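Side-chain contacts in ABC transporter substrate-binding protein (Staphylococcus aureus subsp. aureus NCTC 8325, PDB 3UN6), which probably serves as the ligand-binding component of an ABC-type import system and binds zinc, its transported substrate being unestablished: residues D259-H264 / D270-S275; T148-L153 / F167-M172; N129-N132 / D137-F140; S289-I294 / P307-F312. One frame throughout, in Å; residues are numbered along the deposited sequence. Where two conformers were deposited one is given.

How the contacts relate
From the N terminus the four contacts come in series, none nesting in or crossing another. Contact 3 closes a short loop of four residues at the entry to strand 138-142. Contact 2 follows, closing the return from helix 148-159 to strand 167-171. Because those two strands are neighbours in one sheet, contacts 3 and 2 touch directly, for instance through His139 and His170. Contact 1 then closes a five-residue link between helices 254-264 and 269-277, and contact 4 a twelve-residue one, fastening helix 288-300 to the short helix 309-312. Contacts 1 and 4 lie on opposite sides of the chain's centre, while contact 4 meets contact 2 where Ile294 packs against Thr148.

Contact 1: D259-H264 / D270-S275; sequences DIMTHH and DVLTQS
Leu272 presses its branched end onto the backbone of the preceding helix, and this is the tight part of the contact. Its CD1 lies 3.6 Å from Thr262 CA and also close to Met261 O. The other methyl, CD2, rests 4.1 Å from Met261 CB. Leucine suits the place because its two methyls can spread over a helix surface. Met261, a selenomethionine, answers from its own side: the chain bends at chi3 (-65°), bringing CE to within 3.5 Å of Leu272 O. Its flexible, apolar chain also touches Thr45 and Ala48, so it fills the buried side between the helices 254-264 and 269-277 and helix 48-58.

The other side is looser and partly open to solvent. Here the Thr262 side chain contributes its CG2, 3.9 Å from Leu272 CD1, as the two side chains pass at a slant. Its OG1 turns back to its own helix and bonds Asp259 O at 3.0 Å, sharing that acceptor with His263 N. Arg269, beside Thr262, makes a salt bridge to Asp259.

No hydrogen bond crosses between 259-264 and 270-275. The two consecutive helices are therefore held here by dispersion and hydrophobic burial, with the hydroxyl of Thr262 satisfied locally.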
loop_
_atom_site.group_PDB
_atom_site.type_symbol
_atom_site.label_atom_id
_atom_site.label_comp_id
_atom_site.label_asym_id
_atom_site.label_seq_id
_atom_site.Cartn_x
_atom_site.Cartn_y
_atom_site.Cartn_z
ATOM N N ASP A 259 -2.422 5.000 -17.868
ATOM C CA ASP A 259 -3.785 5.166 -18.408
ATOM C C ASP A 259 -4.862 4.723 -17.393
ATOM O O ASP A 259 -5.874 5.404 -17.218
ATOM C CB ASP A 259 -3.934 4.401 -19.735
ATOM C CG ASP A 259 -3.065 4.994 -20.876
ATOM O OD1 ASP A 259 -2.705 6.187 -20.812
ATOM O OD2 ASP A 259 -2.756 4.256 -21.840
ATOM N N ILE A 260 -4.646 3.591 -16.732
ATOM C CA ILE A 260 -5.585 3.141 -15.681
ATOM C C ILE A 260 -5.751 4.191 -14.590
ATOM O O ILE A 260 -6.855 4.562 -14.228
ATOM C CB ILE A 260 -5.121 1.820 -15.022
ATOM C CG1 ILE A 260 -5.713 0.619 -15.765
ATOM C CG2 ILE A 260 -5.593 1.741 -13.610
ATOM C CD1 ILE A 260 -7.275 0.555 -15.713
HETATM N N MSE A 261 -4.632 4.668 -14.067
HETATM C CA MSE A 261 -4.666 5.632 -12.997
HETATM C C MSE A 261 -5.220 7.004 -13.390
HETATM O O MSE A 261 -5.966 7.593 -12.609
HETATM C CB MSE A 261 -3.284 5.774 -12.376
HETATM C CG MSE A 261 -2.807 4.466 -11.756
HETATM SE SE MSE A 261 -1.210 4.761 -10.751
HETATM C CE MSE A 261 -0.090 5.237 -12.030
ATOM N N THR A 262 -4.885 7.509 -14.578
ATOM C CA THR A 262 -5.387 8.826 -14.977
ATOM C C THR A 262 -6.894 8.799 -15.016
ATOM O O THR A 262 -7.572 9.785 -14.691
ATOM C CB THR A 262 -4.829 9.300 -16.335
ATOM O OG1 THR A 262 -5.053 8.292 -17.329
ATOM C CG2 THR A 262 -3.329 9.592 -16.236
ATOM N N HIS A 263 -7.431 7.657 -15.405
ATOM C CA HIS A 263 -8.853 7.509 -15.467
ATOM C C HIS A 263 -9.524 7.640 -14.094
ATOM O O HIS A 263 -10.460 8.422 -13.927
ATOM C CB HIS A 263 -9.194 6.150 -16.084
ATOM C CG HIS A 263 -10.664 5.919 -16.236
ATOM N ND1 HIS A 263 -11.365 6.299 -17.357
ATOM C CD2 HIS A 263 -11.572 5.368 -15.395
ATOM C CE1 HIS A 263 -12.639 5.979 -17.210
ATOM N NE2 HIS A 263 -12.792 5.415 -16.025
ATOM N N HIS A 264 -9.011 6.901 -13.115
ATOM C CA HIS A 264 -9.610 6.804 -11.783
ATOM C C HIS A 264 -9.181 7.803 -10.741
ATOM O O HIS A 264 -9.982 8.157 -9.869
ATOM C CB HIS A 264 -9.332 5.416 -11.198
ATOM C CG HIS A 264 -10.107 4.323 -11.855
ATOM N ND1 HIS A 264 -9.648 3.642 -12.965
ATOM C CD2 HIS A 264 -11.322 3.800 -11.565
ATOM C CE1 HIS A 264 -10.544 2.736 -13.319
ATOM N NE2 HIS A 264 -11.571 2.817 -12.492
ATOM N N ASP A 270 1.113 14.017 -15.400
ATOM C CA ASP A 270 2.524 14.133 -15.023
ATOM C C ASP A 270 2.791 13.544 -13.642
ATOM O O ASP A 270 3.784 12.870 -13.468
ATOM C CB ASP A 270 3.038 15.562 -15.125
ATOM C CG ASP A 270 2.276 16.527 -14.255
ATOM O OD1 ASP A 270 2.359 17.748 -14.529
ATOM O OD2 ASP A 270 1.590 16.084 -13.307
ATOM N N VAL A 271 1.921 13.822 -12.672
ATOM C CA VAL A 271 2.045 13.241 -11.334
ATOM C C VAL A 271 1.922 11.715 -11.372
ATOM O O VAL A 271 2.643 11.036 -10.658
ATOM C CB VAL A 271 1.001 13.833 -10.354
ATOM C CG1 VAL A 271 0.800 12.939 -9.091
ATOM C CG2 VAL A 271 1.407 15.258 -9.984
ATOM N N LEU A 272 1.040 11.184 -12.223
ATOM C CA LEU A 272 0.802 9.738 -12.270
ATOM C C LEU A 272 1.863 8.977 -13.097
ATOM O O LEU A 272 2.108 7.792 -12.840
ATOM C CB LEU A 272 -0.629 9.434 -12.734
ATOM C CG LEU A 272 -1.705 9.892 -11.730
ATOM C CD1 LEU A 272 -3.064 9.868 -12.392
ATOM C CD2 LEU A 272 -1.688 9.032 -10.437
ATOM N N THR A 273 2.489 9.664 -14.056
ATOM C CA THR A 273 3.597 9.075 -14.822
ATOM C C THR A 273 4.773 8.879 -13.866
ATOM O O THR A 273 5.376 7.810 -13.820
ATOM C CB THR A 273 3.986 9.954 -16.001
ATOM O OG1 THR A 273 2.854 10.055 -16.870
ATOM C CG2 THR A 273 5.151 9.334 -16.777
ATOM N N GLN A 274 5.090 9.907 -13.081
ATOM C CA GLN A 274 6.145 9.780 -12.078
ATOM C C GLN A 274 5.811 8.644 -11.079
ATOM O O GLN A 274 6.670 7.820 -10.738
ATOM C CB GLN A 274 6.329 11.113 -11.341
ATOM C CG GLN A 274 7.341 11.070 -10.190
ATOM C CD GLN A 274 7.612 12.459 -9.651
ATOM O OE1 GLN A 274 7.525 13.431 -10.386
ATOM N NE2 GLN A 274 7.942 12.556 -8.385
ATOM N N SER A 275 4.553 8.603 -10.636
ATOM C CA SER A 275 4.083 7.616 -9.668
ATOM C C SER A 275 4.193 6.193 -10.207
ATOM O O SER A 275 4.652 5.285 -9.504
ATOM C CB SER A 275 2.634 7.919 -9.292
ATOM O OG SER A 275 2.531 9.197 -8.648
#

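Contact 2: T148-L153 / F167-M172; sequences THYLLL and FSYHEM
Tyr169 gives up the most surface here, its ring taking Tyr150 on one face and Leu153 at its edge. Tyr150 meets it in a T-shaped pair: the CD2-CE2 edge of Tyr150 points at that face of Tyr169, toward the rim, with centroids 4.9 Å apart and planes at 71°. The closest approach is Tyr150 CE2 to Tyr169 CE2, 3.5 Å. Tyr150 starts off to one side of the strand, but with CG anti to the backbone N (chi1 170°) its ring swings back to it.

Leu153 works at the edge of the same ring. CD1 lies 3.7 Å from Tyr169 CE1, and CB is equally close to that atom; the two side chains run alongside each other, pointing opposite ways. Leucine supplies a compact apolar wedge that also reaches Phe140 and Ile142 of the neighbouring strand, and Phe167 CE2 comes to 3.8 Å from Leu153 O.

These side chains join helix 148-159 to strand 167-171 in a beta-alpha-beta crossover. No hydrogen bond spans the two segments; the Tyr169 hydroxyl is instead bonded to Glu154, one turn past Tyr150. Tyrosine thus does double duty: its ring packs against the helix while its polar end is satisfied by a carboxylate of that same helix.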
loop_
_atom_site.group_PDB
_atom_site.type_symbol
_atom_site.label_atom_id
_atom_site.label_comp_id
_atom_site.label_asym_id
_atom_site.label_seq_id
_atom_site.Cartn_x
_atom_site.Cartn_y
_atom_site.Cartn_z
ATOM N N THR A 148 4.522 0.087 6.553
ATOM C CA THR A 148 5.868 -0.088 6.012
ATOM C C THR A 148 6.600 1.271 5.999
ATOM O O THR A 148 7.810 1.336 6.047
ATOM C CB THR A 148 5.772 -0.690 4.604
ATOM O OG1 THR A 148 5.275 -2.020 4.721
ATOM C CG2 THR A 148 7.148 -0.721 3.844
ATOM N N HIS A 149 5.831 2.346 5.945
ATOM C CA HIS A 149 6.364 3.710 5.955
ATOM C C HIS A 149 7.091 3.993 7.249
ATOM O O HIS A 149 8.199 4.524 7.222
ATOM C CB HIS A 149 5.218 4.686 5.702
ATOM C CG HIS A 149 4.416 4.308 4.509
ATOM N ND1 HIS A 149 3.279 3.526 4.599
ATOM C CD2 HIS A 149 4.650 4.493 3.187
ATOM C CE1 HIS A 149 2.821 3.294 3.384
ATOM N NE2 HIS A 149 3.629 3.873 2.508
ATOM N N TYR A 150 6.488 3.626 8.385
ATOM C CA TYR A 150 7.162 3.737 9.684
ATOM C C TYR A 150 8.478 2.933 9.664
ATOM O O TYR A 150 9.511 3.409 10.124
ATOM C CB TYR A 150 6.273 3.199 10.815
ATOM C CG TYR A 150 6.974 3.048 12.153
ATOM C CD1 TYR A 150 7.418 1.810 12.610
ATOM C CD2 TYR A 150 7.230 4.167 12.948
ATOM C CE1 TYR A 150 8.064 1.694 13.845
ATOM C CE2 TYR A 150 7.856 4.056 14.150
ATOM C CZ TYR A 150 8.279 2.829 14.600
ATOM O OH TYR A 150 8.905 2.778 15.813
ATOM N N LEU A 151 8.424 1.720 9.139
ATOM C CA LEU A 151 9.605 0.863 9.083
ATOM C C LEU A 151 10.692 1.440 8.182
ATOM O O LEU A 151 11.866 1.393 8.516
ATOM C CB LEU A 151 9.232 -0.554 8.606
ATOM C CG LEU A 151 8.168 -1.246 9.474
ATOM C CD1 LEU A 151 7.775 -2.601 8.852
ATOM C CD2 LEU A 151 8.636 -1.419 10.922
ATOM N N LEU A 152 10.297 1.979 7.035
ATOM C CA LEU A 152 11.251 2.576 6.101
ATOM C C LEU A 152 11.973 3.743 6.757
ATOM O O LEU A 152 13.206 3.877 6.659
ATOM C CB LEU A 152 10.538 3.046 4.827
ATOM C CG LEU A 152 10.136 1.992 3.796
ATOM C CD1 LEU A 152 9.114 2.558 2.802
ATOM C CD2 LEU A 152 11.379 1.462 3.076
ATOM N N LEU A 153 11.204 4.575 7.452
ATOM C CA LEU A 153 11.769 5.738 8.102
ATOM C C LEU A 153 12.711 5.373 9.228
ATOM O O LEU A 153 13.765 5.991 9.368
ATOM C CB LEU A 153 10.672 6.690 8.558
ATOM C CG LEU A 153 10.068 7.596 7.484
ATOM C CD1 LEU A 153 8.720 8.222 8.046
ATOM C CD2 LEU A 153 11.052 8.668 7.104
ATOM N N PHE A 167 13.502 10.924 15.504
ATOM C CA PHE A 167 12.464 11.029 14.475
ATOM C C PHE A 167 11.167 10.782 15.264
ATOM O O PHE A 167 11.071 9.799 15.995
ATOM C CB PHE A 167 12.605 9.953 13.423
ATOM C CG PHE A 167 13.612 10.239 12.342
ATOM C CD1 PHE A 167 14.626 11.165 12.500
ATOM C CD2 PHE A 167 13.609 9.454 11.189
ATOM C CE1 PHE A 167 15.559 11.372 11.497
ATOM C CE2 PHE A 167 14.547 9.652 10.191
ATOM C CZ PHE A 167 15.520 10.620 10.352
ATOM N N SER A 168 10.202 11.687 15.124
ATOM C CA SER A 168 8.917 11.582 15.798
ATOM C C SER A 168 7.890 11.387 14.699
ATOM O O SER A 168 7.956 12.049 13.665
ATOM C CB SER A 168 8.624 12.850 16.591
ATOM O OG SER A 168 7.410 12.723 17.304
ATOM N N TYR A 169 6.951 10.471 14.915
ATOM C CA TYR A 169 5.961 10.137 13.898
ATOM C C TYR A 169 4.575 10.653 14.142
ATOM O O TYR A 169 4.077 10.630 15.263
ATOM C CB TYR A 169 5.940 8.629 13.717
ATOM C CG TYR A 169 7.304 8.151 13.334
ATOM C CD1 TYR A 169 7.784 8.333 12.028
ATOM C CD2 TYR A 169 8.149 7.580 14.274
ATOM C CE1 TYR A 169 9.059 7.920 11.672
ATOM C CE2 TYR A 169 9.424 7.151 13.917
ATOM C CZ TYR A 169 9.881 7.333 12.616
ATOM O OH TYR A 169 11.165 6.918 12.242
ATOM N N HIS A 170 3.939 11.093 13.061
ATOM C CA HIS A 170 2.611 11.676 13.134
ATOM C C HIS A 170 1.690 11.077 12.089
ATOM O O HIS A 170 1.894 11.263 10.890
ATOM C CB HIS A 170 2.719 13.189 12.966
ATOM C CG HIS A 170 3.640 13.818 13.967
ATOM N ND1 HIS A 170 3.225 14.184 15.229
ATOM C CD2 HIS A 170 4.970 14.067 13.921
ATOM C CE1 HIS A 170 4.253 14.672 15.901
ATOM N NE2 HIS A 170 5.324 14.604 15.131
ATOM N N GLU A 171 0.675 10.365 12.563
ATOM C CA GLU A 171 -0.280 9.695 11.680
ATOM C C GLU A 171 -1.195 10.685 10.976
ATOM O O GLU A 171 -1.731 11.589 11.594
ATOM C CB GLU A 171 -1.132 8.703 12.479
ATOM C CG GLU A 171 -0.378 7.446 12.949
ATOM C CD GLU A 171 -1.199 6.621 13.935
ATOM O OE1 GLU A 171 -1.607 5.494 13.608
ATOM O OE2 GLU A 171 -1.459 7.124 15.032
HETATM N N MSE A 172 -1.364 10.510 9.678
HETATM C CA MSE A 172 -2.280 11.363 8.936
HETATM C C MSE A 172 -2.637 10.720 7.607
HETATM O O MSE A 172 -1.987 9.790 7.168
HETATM C CB MSE A 172 -1.693 12.758 8.734
HETATM C CG MSE A 172 -0.425 12.791 7.920
HETATM SE SE MSE A 172 0.296 14.632 7.872
HETATM C CE MSE A 172 0.728 14.850 9.774
#

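Contact 3: N129-N132 / D137-F140; sequences NEFN and DYHF
Phe131 stands edge-on over one face of the Tyr138 ring, with CD1 3.6 Å above the plane and over its centre. The planes meet at 71° in a T-shaped pair, centroids 4.9 Å apart. At the edge of Tyr138 lies the backbone of Asn132, whose O is 3.3 Å from Tyr138 CE2; the ring of His166 also meets Tyr138, roughly perpendicular to it. Phe140 completes the apolar side: Phe131 CE1 reaches its ring edge, 3.9 Å from Phe140 CZ, the two side chains approaching from opposite directions. Phenylalanine suits position 131, where Met126 and Leu160 also touch the buried ring.

Tyrosine suits 138 because its hydroxyl reaches the loop backbone and accepts from Asn132 N. That bond, 2.9 Å from Asn132 N to Tyr138 OH with an angle of 156° at the hydrogen, ties the loop to the end of the side chain. The Asn132 side chain lies across that of Tyr138 at about a right angle, and its OD1 turns to the backbone N of Asn134, holding the turn that follows.

Phe140 also meets Phe167 on the adjacent parallel strand. Away from the zinc site, the arrangement belongs to a loop folded back over the start of strand 138-142, in an alpha/beta lobe of the kind found in periplasmic binding proteins.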
loop_
_atom_site.group_PDB
_atom_site.type_symbol
_atom_site.label_atom_id
_atom_site.label_comp_id
_atom_site.label_asym_id
_atom_site.label_seq_id
_atom_site.Cartn_x
_atom_site.Cartn_y
_atom_site.Cartn_z
ATOM N N ASN A 129 22.119 14.937 4.363
ATOM C CA ASN A 129 23.184 15.315 5.301
ATOM C C ASN A 129 22.715 16.346 6.321
ATOM O O ASN A 129 23.436 16.677 7.244
ATOM C CB ASN A 129 24.368 15.905 4.547
ATOM C CG ASN A 129 24.954 14.949 3.531
ATOM O OD1 ASN A 129 25.485 15.377 2.506
ATOM N ND2 ASN A 129 24.847 13.650 3.797
ATOM N N GLU A 130 21.510 16.863 6.137
ATOM C CA GLU A 130 20.949 17.869 7.031
ATOM C C GLU A 130 20.690 17.207 8.380
ATOM O O GLU A 130 20.908 17.804 9.423
ATOM C CB GLU A 130 19.600 18.378 6.492
ATOM C CG GLU A 130 19.458 19.885 6.453
ATOM C CD GLU A 130 20.156 20.485 5.235
ATOM O OE1 GLU A 130 20.157 19.830 4.172
ATOM O OE2 GLU A 130 20.681 21.614 5.329
ATOM N N PHE A 131 20.231 15.958 8.337
ATOM C CA PHE A 131 19.859 15.230 9.549
ATOM C C PHE A 131 21.035 14.933 10.487
ATOM O O PHE A 131 22.060 14.395 10.068
ATOM C CB PHE A 131 19.130 13.939 9.182
ATOM C CG PHE A 131 17.852 14.163 8.416
ATOM C CD1 PHE A 131 16.664 14.431 9.086
ATOM C CD2 PHE A 131 17.835 14.114 7.032
ATOM C CE1 PHE A 131 15.482 14.645 8.382
ATOM C CE2 PHE A 131 16.656 14.316 6.323
ATOM C CZ PHE A 131 15.479 14.583 6.995
ATOM N N ASN A 132 20.868 15.294 11.759
ATOM C CA ASN A 132 21.901 15.085 12.770
ATOM C C ASN A 132 21.287 14.901 14.158
ATOM O O ASN A 132 20.076 15.052 14.331
ATOM C CB ASN A 132 22.859 16.270 12.762
ATOM C CG ASN A 132 22.162 17.587 13.074
ATOM O OD1 ASN A 132 21.619 17.773 14.164
ATOM N ND2 ASN A 132 22.201 18.520 12.122
ATOM N N ASP A 137 14.291 17.397 17.441
ATOM C CA ASP A 137 13.717 16.247 16.815
ATOM C C ASP A 137 13.108 16.568 15.428
ATOM O O ASP A 137 12.690 17.701 15.159
ATOM C CB ASP A 137 12.683 15.715 17.818
ATOM C CG ASP A 137 11.809 14.657 17.262
ATOM O OD1 ASP A 137 11.871 13.523 17.784
ATOM O OD2 ASP A 137 11.046 14.954 16.315
ATOM N N TYR A 138 13.102 15.566 14.547
ATOM C CA TYR A 138 12.516 15.697 13.226
ATOM C C TYR A 138 11.121 15.063 13.238
ATOM O O TYR A 138 10.916 14.008 13.842
ATOM C CB TYR A 138 13.418 15.042 12.183
ATOM C CG TYR A 138 14.829 15.614 12.189
ATOM C CD1 TYR A 138 15.085 16.874 11.681
ATOM C CD2 TYR A 138 15.898 14.884 12.708
ATOM C CE1 TYR A 138 16.376 17.409 11.694
ATOM C CE2 TYR A 138 17.191 15.404 12.720
ATOM C CZ TYR A 138 17.423 16.663 12.206
ATOM O OH TYR A 138 18.704 17.177 12.214
ATOM N N HIS A 139 10.166 15.702 12.577
ATOM C CA HIS A 139 8.790 15.213 12.562
ATOM C C HIS A 139 8.338 14.684 11.208
ATOM O O HIS A 139 8.337 15.392 10.195
ATOM C CB HIS A 139 7.863 16.294 13.088
ATOM C CG HIS A 139 8.153 16.662 14.508
ATOM N ND1 HIS A 139 7.498 16.088 15.574
ATOM C CD2 HIS A 139 9.082 17.489 15.040
ATOM C CE1 HIS A 139 7.987 16.573 16.700
ATOM N NE2 HIS A 139 8.948 17.425 16.403
ATOM N N PHE A 140 7.959 13.414 11.207
ATOM C CA PHE A 140 7.536 12.738 10.003
ATOM C C PHE A 140 6.079 12.302 9.986
ATOM O O PHE A 140 5.596 11.681 10.921
ATOM C CB PHE A 140 8.433 11.515 9.752
ATOM C CG PHE A 140 9.774 11.864 9.188
ATOM C CD1 PHE A 140 9.929 12.069 7.825
ATOM C CD2 PHE A 140 10.880 12.011 10.011
ATOM C CE1 PHE A 140 11.168 12.404 7.295
ATOM C CE2 PHE A 140 12.116 12.359 9.480
ATOM C CZ PHE A 140 12.257 12.553 8.133
#

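Contact 4: S289-I294 / P307-F312; sequences SGYQEI and PAYDDF
Unusually, the one side chain of Tyr291 both packs at the centre of an aromatic cluster and bonds a backbone carbonyl. OH donates to Pro307 O at a short 2.6 Å, and it approaches from above the carbonyl plane, 39° out of it. Pro307 precedes the short helix 309-312, whose N-cap is Ala308, so the bond ties the entry of that helix to helix 288-300. A chi1 of -178° turns the Tyr291 ring toward 307-312, where its hydroxyl can make this bond.

Tyr309 sends its edge toward the face of Tyr291 in an offset T-shaped pair, planes at 77°, and its CD1 is 3.7 Å from both CB and CD1 of Tyr291. Tyrosine fits here because the ring packs apolarly while its hydroxyl bonds Ile286 O. The Pro307 ring also packs beside the other hydroxyl, its CG 3.5 Å from Tyr291 OH.

Phe312, fully apolar, suits the buried flank, where it also touches Met98 of helix 94-102. Its ring and that of Tyr291 meet at their rims without stacking, with centroids 5.6 Å apart; the nearest approach of the two rings is Tyr291 CE2 to Phe312 CD2, at 3.4 Å.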
loop_
_atom_site.group_PDB
_atom_site.type_symbol
_atom_site.label_atom_id
_atom_site.label_comp_id
_atom_site.label_asym_id
_atom_site.label_seq_id
_atom_site.Cartn_x
_atom_site.Cartn_y
_atom_site.Cartn_z
ATOM N N SER A 289 9.367 -15.429 2.173
ATOM C CA SER A 289 10.554 -14.638 2.479
ATOM C C SER A 289 10.203 -13.161 2.665
ATOM O O SER A 289 10.650 -12.506 3.623
ATOM C CB SER A 289 11.613 -14.831 1.375
ATOM O OG SER A 289 11.080 -14.445 0.111
ATOM N N GLY A 290 9.386 -12.633 1.760
ATOM C CA GLY A 290 8.960 -11.242 1.862
ATOM C C GLY A 290 8.107 -11.017 3.091
ATOM O O GLY A 290 8.223 -9.980 3.773
ATOM N N TYR A 291 7.239 -11.975 3.387
ATOM C CA TYR A 291 6.382 -11.865 4.569
ATOM C C TYR A 291 7.236 -11.920 5.854
ATOM O O TYR A 291 7.018 -11.165 6.822
ATOM C CB TYR A 291 5.304 -12.963 4.578
ATOM C CG TYR A 291 4.391 -12.849 5.758
ATOM C CD1 TYR A 291 4.545 -13.656 6.881
ATOM C CD2 TYR A 291 3.383 -11.892 5.773
ATOM C CE1 TYR A 291 3.687 -13.512 7.999
ATOM C CE2 TYR A 291 2.564 -11.743 6.857
ATOM C CZ TYR A 291 2.713 -12.557 7.968
ATOM O OH TYR A 291 1.852 -12.383 9.032
ATOM N N GLN A 292 8.222 -12.803 5.852
ATOM C CA GLN A 292 9.072 -12.959 6.997
ATOM C C GLN A 292 9.858 -11.674 7.284
ATOM O O GLN A 292 10.133 -11.352 8.446
ATOM C CB GLN A 292 10.012 -14.150 6.798
ATOM C CG GLN A 292 10.736 -14.534 8.082
ATOM C CD GLN A 292 9.846 -15.265 9.104
ATOM O OE1 GLN A 292 9.326 -14.660 10.036
ATOM N NE2 GLN A 292 9.680 -16.562 8.921
ATOM N N GLU A 293 10.230 -10.938 6.234
ATOM C CA GLU A 293 10.944 -9.665 6.420
ATOM C C GLU A 293 10.078 -8.678 7.200
ATOM O O GLU A 293 10.575 -7.963 8.079
ATOM C CB GLU A 293 11.315 -9.032 5.075
ATOM C CG GLU A 293 12.127 -7.743 5.190
ATOM C CD GLU A 293 12.596 -7.210 3.825
ATOM O OE1 GLU A 293 11.748 -6.991 2.922
ATOM O OE2 GLU A 293 13.821 -7.004 3.674
ATOM N N ILE A 294 8.792 -8.604 6.850
ATOM C CA ILE A 294 7.857 -7.697 7.562
ATOM C C ILE A 294 7.641 -8.145 9.004
ATOM O O ILE A 294 7.653 -7.313 9.924
ATOM C CB ILE A 294 6.494 -7.546 6.840
ATOM C CG1 ILE A 294 6.707 -6.921 5.442
ATOM C CG2 ILE A 294 5.485 -6.665 7.706
ATOM C CD1 ILE A 294 7.478 -5.582 5.469
ATOM N N PRO A 307 1.159 -12.301 13.229
ATOM C CA PRO A 307 0.624 -13.621 12.985
ATOM C C PRO A 307 1.545 -14.410 12.040
ATOM O O PRO A 307 2.252 -13.819 11.213
ATOM C CB PRO A 307 -0.722 -13.327 12.329
ATOM C CG PRO A 307 -0.523 -12.057 11.637
ATOM C CD PRO A 307 0.412 -11.265 12.500
ATOM N N ALA A 308 1.549 -15.731 12.180
ATOM C CA ALA A 308 2.349 -16.596 11.315
ATOM C C ALA A 308 1.815 -16.569 9.877
ATOM O O ALA A 308 0.650 -16.291 9.650
ATOM C CB ALA A 308 2.323 -18.033 11.854
ATOM N N TYR A 309 2.672 -16.895 8.918
ATOM C CA TYR A 309 2.291 -16.945 7.506
ATOM C C TYR A 309 0.985 -17.733 7.242
ATOM O O TYR A 309 0.046 -17.219 6.599
ATOM C CB TYR A 309 3.449 -17.525 6.686
ATOM C CG TYR A 309 3.252 -17.437 5.200
ATOM C CD1 TYR A 309 3.678 -16.332 4.485
ATOM C CD2 TYR A 309 2.660 -18.460 4.515
ATOM C CE1 TYR A 309 3.502 -16.257 3.118
ATOM C CE2 TYR A 309 2.474 -18.402 3.158
ATOM C CZ TYR A 309 2.892 -17.302 2.464
ATOM O OH TYR A 309 2.701 -17.271 1.118
ATOM N N ASP A 310 0.910 -18.963 7.752
ATOM C CA ASP A 310 -0.275 -19.820 7.544
ATOM C C ASP A 310 -1.559 -19.299 8.215
ATOM O O ASP A 310 -2.653 -19.691 7.844
ATOM C CB ASP A 310 0.015 -21.258 7.968
ATOM C CG ASP A 310 0.968 -21.971 7.011
ATOM O OD1 ASP A 310 1.064 -21.548 5.844
ATOM O OD2 ASP A 310 1.602 -22.963 7.406
ATOM N N ASP A 311 -1.436 -18.410 9.183
ATOM C CA ASP A 311 -2.613 -17.868 9.823
ATOM C C ASP A 311 -3.119 -16.618 9.137
ATOM O O ASP A 311 -4.302 -16.293 9.247
ATOM C CB ASP A 311 -2.317 -17.548 11.273
ATOM C CG ASP A 311 -2.012 -18.789 12.089
ATOM O OD1 ASP A 311 -2.629 -19.851 11.819
ATOM O OD2 ASP A 311 -1.160 -18.699 13.004
ATOM N N PHE A 312 -2.233 -15.918 8.429
ATOM C CA PHE A 312 -2.579 -14.644 7.785
ATOM C C PHE A 312 -2.738 -14.774 6.276
ATOM O O PHE A 312 -3.679 -14.250 5.691
ATOM C CB PHE A 312 -1.478 -13.629 8.126
ATOM C CG PHE A 312 -1.663 -12.271 7.516
ATOM C CD1 PHE A 312 -2.693 -11.434 7.933
ATOM C CD2 PHE A 312 -0.782 -11.807 6.566
ATOM C CE1 PHE A 312 -2.857 -10.185 7.373
ATOM C CE2 PHE A 312 -0.940 -10.548 6.011
ATOM C CZ PHE A 312 -1.970 -9.742 6.409
#